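Local coordinates for agglutinin (Rhizoctonia solani, PDB 4G9M), which is a fungal lectin of the ricin-type beta-trefoil kind that probably binds carbohydrates and assembles as a domain-swapped dimer, at residues Glu27-Gln35 with Asn80-Val88. Numbering follows the deposited sequence.
Sequences EAAEGTAIQ and NVVGSTTAV
A G1 beta bulge joins two antiparallel strands of the beta-trefoil here: Gly-31 and Thr-32 together face Gly-83. The evidence is a pair of backbone bonds, from Gly-31 N to Gly-83 O at 2.9 Å and from Gly-83 N to Thr-32 O at 2.7 Å. Gly-31 is the third residue of a type II turn from Ala-29 to Thr-32, and its positive phi (93°) suits the glycine found at the third position of such a turn. Thr-32 tightens that turn, its OG1 and N both reaching Ala-29 O from one face of the carbonyl plane. Further along, Ile-34 N bonds Val-81 O at 3.1 Å, and CD1 of Ile-34 lies 3.5 Å from Val-82 C, against the opposite backbone. Ile-34 CD1 also meets Val-81 CG1 at 4.0 Å, and both side chains also touch Val-69 of strand 68-71.

At the other end the Glu-30 carboxylate grips the start of the next loop. With CG anti to the backbone N (chi1 178°) and a bend at chi2, the chain folds toward Ser-84 and Thr-85. Glu-30 OE2 accepts from Ser-84 OG at 2.5 Å, while Glu-30 OE1 takes a nearly straight bond (175°) from Thr-85 N at 3.0 Å; both donors arrive on the syn side, the amide further out of the carboxylate plane. Ser-84 OG in turn accepts from Thr-86 N at 2.9 Å, an ST turn. Donating to the carboxylate while accepting from an amide, this hydroxyl is held by two partners, which probably fixes its rotation, and its bond together with that of Thr-85 N probably stabilises the ionised form of Glu-30.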
ATOM      1  N   GLU B  27      26.470   8.682   3.786  1.00 22.84           N
ATOM      2  CA  GLU B  27      26.929   9.950   3.213  1.00 25.40           C
ATOM      3  C   GLU B  27      25.825  10.816   2.623  1.00 21.97           C
ATOM      4  O   GLU B  27      24.895  10.320   1.974  1.00 21.48           O
ATOM      5  CB  GLU B  27      28.051   9.710   2.202  1.00 28.94           C
ATOM      6  CG  GLU B  27      29.342   9.261   2.879  1.00 34.36           C
ATOM      7  CD  GLU B  27      30.478   8.986   1.915  1.00 39.49           C
ATOM      8  OE1 GLU B  27      30.233   8.913   0.691  1.00 44.02           O
ATOM      9  OE2 GLU B  27      31.625   8.838   2.391  1.00 36.96           O
ATOM     10  N   ALA B  28      25.940  12.121   2.856  1.00 20.81           N
ATOM     11  CA  ALA B  28      24.898  13.055   2.469  1.00 20.32           C
ATOM     12  C   ALA B  28      25.127  13.576   1.049  1.00 22.05           C
ATOM     13  O   ALA B  28      24.301  14.313   0.511  1.00 28.14           O
ATOM     14  CB  ALA B  28      24.829  14.208   3.459  1.00 22.93           C
ATOM     15  N   ALA B  29      26.244  13.197   0.437  1.00 22.13           N
ATOM     16  CA  ALA B  29      26.520  13.642  -0.933  1.00 22.13           C
ATOM     17  C   ALA B  29      25.414  13.212  -1.899  1.00 22.55           C
ATOM     18  O   ALA B  29      24.942  12.078  -1.846  1.00 23.89           O
ATOM     19  CB  ALA B  29      27.864  13.097  -1.411  1.00 25.49           C
ATOM     20  N   GLU B  30      25.019  14.120  -2.787  1.00 23.91           N
ATOM     21  CA  GLU B  30      24.051  13.809  -3.837  1.00 25.20           C
ATOM     22  C   GLU B  30      24.541  12.642  -4.702  1.00 24.98           C
ATOM     23  O   GLU B  30      25.665  12.661  -5.209  1.00 24.51           O
ATOM     24  CB  GLU B  30      23.818  15.052  -4.703  1.00 27.55           C
ATOM     25  CG  GLU B  30      22.870  14.842  -5.861  1.00 28.79           C
ATOM     26  CD  GLU B  30      21.409  14.836  -5.435  1.00 23.40           C
ATOM     27  OE1 GLU B  30      21.046  15.570  -4.487  1.00 29.72           O
ATOM     28  OE2 GLU B  30      20.626  14.089  -6.057  1.00 33.13           O
ATOM     29  N   GLY B  31      23.706  11.620  -4.861  1.00 19.55           N
ATOM     30  CA  GLY B  31      24.072  10.463  -5.654  1.00 18.68           C
ATOM     31  C   GLY B  31      24.696   9.302  -4.891  1.00 19.01           C
ATOM     32  O   GLY B  31      25.160   8.336  -5.511  1.00 21.87           O
ATOM     33  N   THR B  32      24.708   9.379  -3.561  1.00 19.86           N
ATOM     34  CA  THR B  32      25.271   8.303  -2.734  1.00 19.45           C
ATOM     35  C   THR B  32      24.472   7.003  -2.891  1.00 16.10           C
ATOM     36  O   THR B  32      23.260   7.000  -2.736  1.00 19.45           O
ATOM     37  CB  THR B  32      25.335   8.725  -1.253  1.00 21.19           C
ATOM     38  OG1 THR B  32      26.168   9.887  -1.130  1.00 21.50           O
ATOM     39  CG2 THR B  32      25.909   7.602  -0.380  1.00 20.42           C
ATOM     40  N   ALA B  33      25.161   5.910  -3.229  1.00 17.45           N
ATOM     41  CA  ALA B  33      24.519   4.623  -3.477  1.00 20.41           C
ATOM     42  C   ALA B  33      23.642   4.152  -2.328  1.00 24.19           C
ATOM     43  O   ALA B  33      24.057   4.192  -1.178  1.00 23.11           O
ATOM     44  CB  ALA B  33      25.580   3.569  -3.754  1.00 20.41           C
ATOM     45  N   ILE B  34      22.437   3.699  -2.654  1.00 18.90           N
ATOM     46  CA  ILE B  34      21.619   2.941  -1.713  1.00 20.40           C
ATOM     47  C   ILE B  34      21.692   1.463  -2.141  1.00 16.06           C
ATOM     48  O   ILE B  34      21.721   1.154  -3.330  1.00 19.65           O
ATOM     49  CB  ILE B  34      20.170   3.490  -1.665  1.00 21.33           C
ATOM     50  CG1 ILE B  34      20.186   4.908  -1.083  1.00 21.63           C
ATOM     51  CG2 ILE B  34      19.284   2.600  -0.817  1.00 22.49           C
ATOM     52  CD1 ILE B  34      18.823   5.584  -1.016  1.00 19.08           C
ATOM     53  N   GLN B  35      21.760   0.559  -1.169  1.00 17.53           N
ATOM     54  CA  GLN B  35      22.184  -0.810  -1.452  1.00 16.99           C
ATOM     55  C   GLN B  35      21.619  -1.757  -0.407  1.00 19.44           C
ATOM     56  O   GLN B  35      21.019  -1.322   0.578  1.00 21.66           O
ATOM     57  CB  GLN B  35      23.719  -0.879  -1.419  1.00 17.26           C
ATOM     58  CG  GLN B  35      24.291  -0.714  -0.019  1.00 20.32           C
ATOM     59  CD  GLN B  35      25.756  -0.355  -0.020  1.00 28.58           C
ATOM     60  OE1 GLN B  35      26.440  -0.474  -1.044  1.00 28.32           O
ATOM     61  NE2 GLN B  35      26.253   0.091   1.129  1.00 25.80           N
ATOM     62  N   ASN B  80      20.098   3.468 -10.727  1.00 19.81           N
ATOM     63  CA  ASN B  80      20.413   3.402  -9.306  1.00 20.56           C
ATOM     64  C   ASN B  80      19.472   4.195  -8.401  1.00 16.93           C
ATOM     65  O   ASN B  80      19.150   5.356  -8.666  1.00 18.02           O
ATOM     66  CB  ASN B  80      21.852   3.867  -9.046  1.00 26.84           C
ATOM     67  CG  ASN B  80      22.888   2.856  -9.493  1.00 38.51           C
ATOM     68  OD1 ASN B  80      23.422   2.099  -8.683  1.00 49.10           O
ATOM     69  ND2 ASN B  80      23.184   2.842 -10.787  1.00 48.78           N
ATOM     70  N   VAL B  81      19.056   3.561  -7.312  1.00 18.12           N
ATOM     71  CA  VAL B  81      18.437   4.272  -6.204  1.00 17.69           C
ATOM     72  C   VAL B  81      19.568   4.865  -5.364  1.00 17.33           C
ATOM     73  O   VAL B  81      20.519   4.171  -5.021  1.00 19.45           O
ATOM     74  CB  VAL B  81      17.578   3.326  -5.356  1.00 15.18           C
ATOM     75  CG1 VAL B  81      16.966   4.062  -4.185  1.00 18.74           C
ATOM     76  CG2 VAL B  81      16.491   2.704  -6.234  1.00 14.82           C
ATOM     77  N   VAL B  82      19.474   6.154  -5.059  1.00 18.87           N
ATOM     78  CA  VAL B  82      20.568   6.863  -4.401  1.00 15.33           C
ATOM     79  C   VAL B  82      20.040   7.869  -3.391  1.00 19.63           C
ATOM     80  O   VAL B  82      18.860   8.252  -3.434  1.00 19.57           O
ATOM     81  CB  VAL B  82      21.440   7.636  -5.415  1.00 18.04           C
ATOM     82  CG1 VAL B  82      22.111   6.678  -6.418  1.00 18.53           C
ATOM     83  CG2 VAL B  82      20.626   8.729  -6.130  1.00 19.23           C
ATOM     84  N   GLY B  83      20.911   8.295  -2.478  1.00 19.18           N
ATOM     85  CA  GLY B  83      20.573   9.363  -1.550  1.00 17.26           C
ATOM     86  C   GLY B  83      20.601  10.700  -2.267  1.00 20.16           C
ATOM     87  O   GLY B  83      21.537  10.991  -3.012  1.00 20.84           O
ATOM     88  N   SER B  84      19.584  11.528  -2.039  1.00 19.20           N
ATOM     89  CA  SER B  84      19.434  12.759  -2.819  1.00 16.77           C
ATOM     90  C   SER B  84      18.782  13.846  -1.981  1.00 16.31           C
ATOM     91  O   SER B  84      18.017  13.553  -1.063  1.00 17.07           O
ATOM     92  CB  SER B  84      18.565  12.496  -4.052  1.00 17.62           C
ATOM     93  OG  SER B  84      18.458  13.650  -4.881  1.00 20.58           O
ATOM     94  N   THR B  85      19.077  15.100  -2.306  1.00 18.20           N
ATOM     95  CA  THR B  85      18.407  16.231  -1.669  1.00 16.46           C
ATOM     96  C   THR B  85      17.014  16.350  -2.323  1.00 16.50           C
ATOM     97  O   THR B  85      16.147  17.090  -1.858  1.00 20.34           O
ATOM     98  CB  THR B  85      19.233  17.531  -1.845  1.00 23.50           C
ATOM     99  OG1 THR B  85      20.598  17.283  -1.483  1.00 40.62           O
ATOM    100  CG2 THR B  85      18.749  18.617  -0.949  1.00 44.40           C
ATOM    101  N   THR B  86      16.827  15.618  -3.420  1.00 15.68           N
ATOM    102  CA  THR B  86      15.525  15.532  -4.082  1.00 15.14           C
ATOM    103  C   THR B  86      14.897  14.151  -3.918  1.00 16.78           C
ATOM    104  O   THR B  86      15.321  13.173  -4.549  1.00 17.16           O
ATOM    105  CB  THR B  86      15.631  15.844  -5.592  1.00 15.44           C
ATOM    106  OG1 THR B  86      16.299  17.094  -5.778  1.00 20.25           O
ATOM    107  CG2 THR B  86      14.223  15.934  -6.207  1.00 17.99           C
ATOM    108  N   ALA B  87      13.875  14.062  -3.071  1.00 16.43           N
ATOM    109  CA  ALA B  87      13.175  12.811  -2.880  1.00 15.28           C
ATOM    110  C   ALA B  87      12.419  12.393  -4.133  1.00 17.68           C
ATOM    111  O   ALA B  87      11.792  13.215  -4.798  1.00 19.85           O
ATOM    112  CB  ALA B  87      12.186  12.931  -1.718  1.00 17.86           C
ATOM    113  N   VAL B  88      12.479  11.107  -4.452  1.00 16.94           N
ATOM    114  CA  VAL B  88      11.484  10.541  -5.340  1.00 14.51           C
ATOM    115  C   VAL B  88      10.255  10.176  -4.497  1.00 17.19           C
ATOM    116  O   VAL B  88      10.359   9.364  -3.570  1.00 16.53           O
ATOM    117  CB  VAL B  88      12.028   9.284  -6.044  1.00 15.45           C
ATOM    118  CG1 VAL B  88      10.896   8.487  -6.709  1.00 19.30           C
ATOM    119  CG2 VAL B  88      13.094   9.672  -7.062  1.00 16.81           C
TER
HETATM  120  O   HOH W   1      18.764  16.800  -6.088  1.00 32.29           O
HETATM  121  O   HOH W   2      22.459   1.561  -5.907  1.00 26.48           O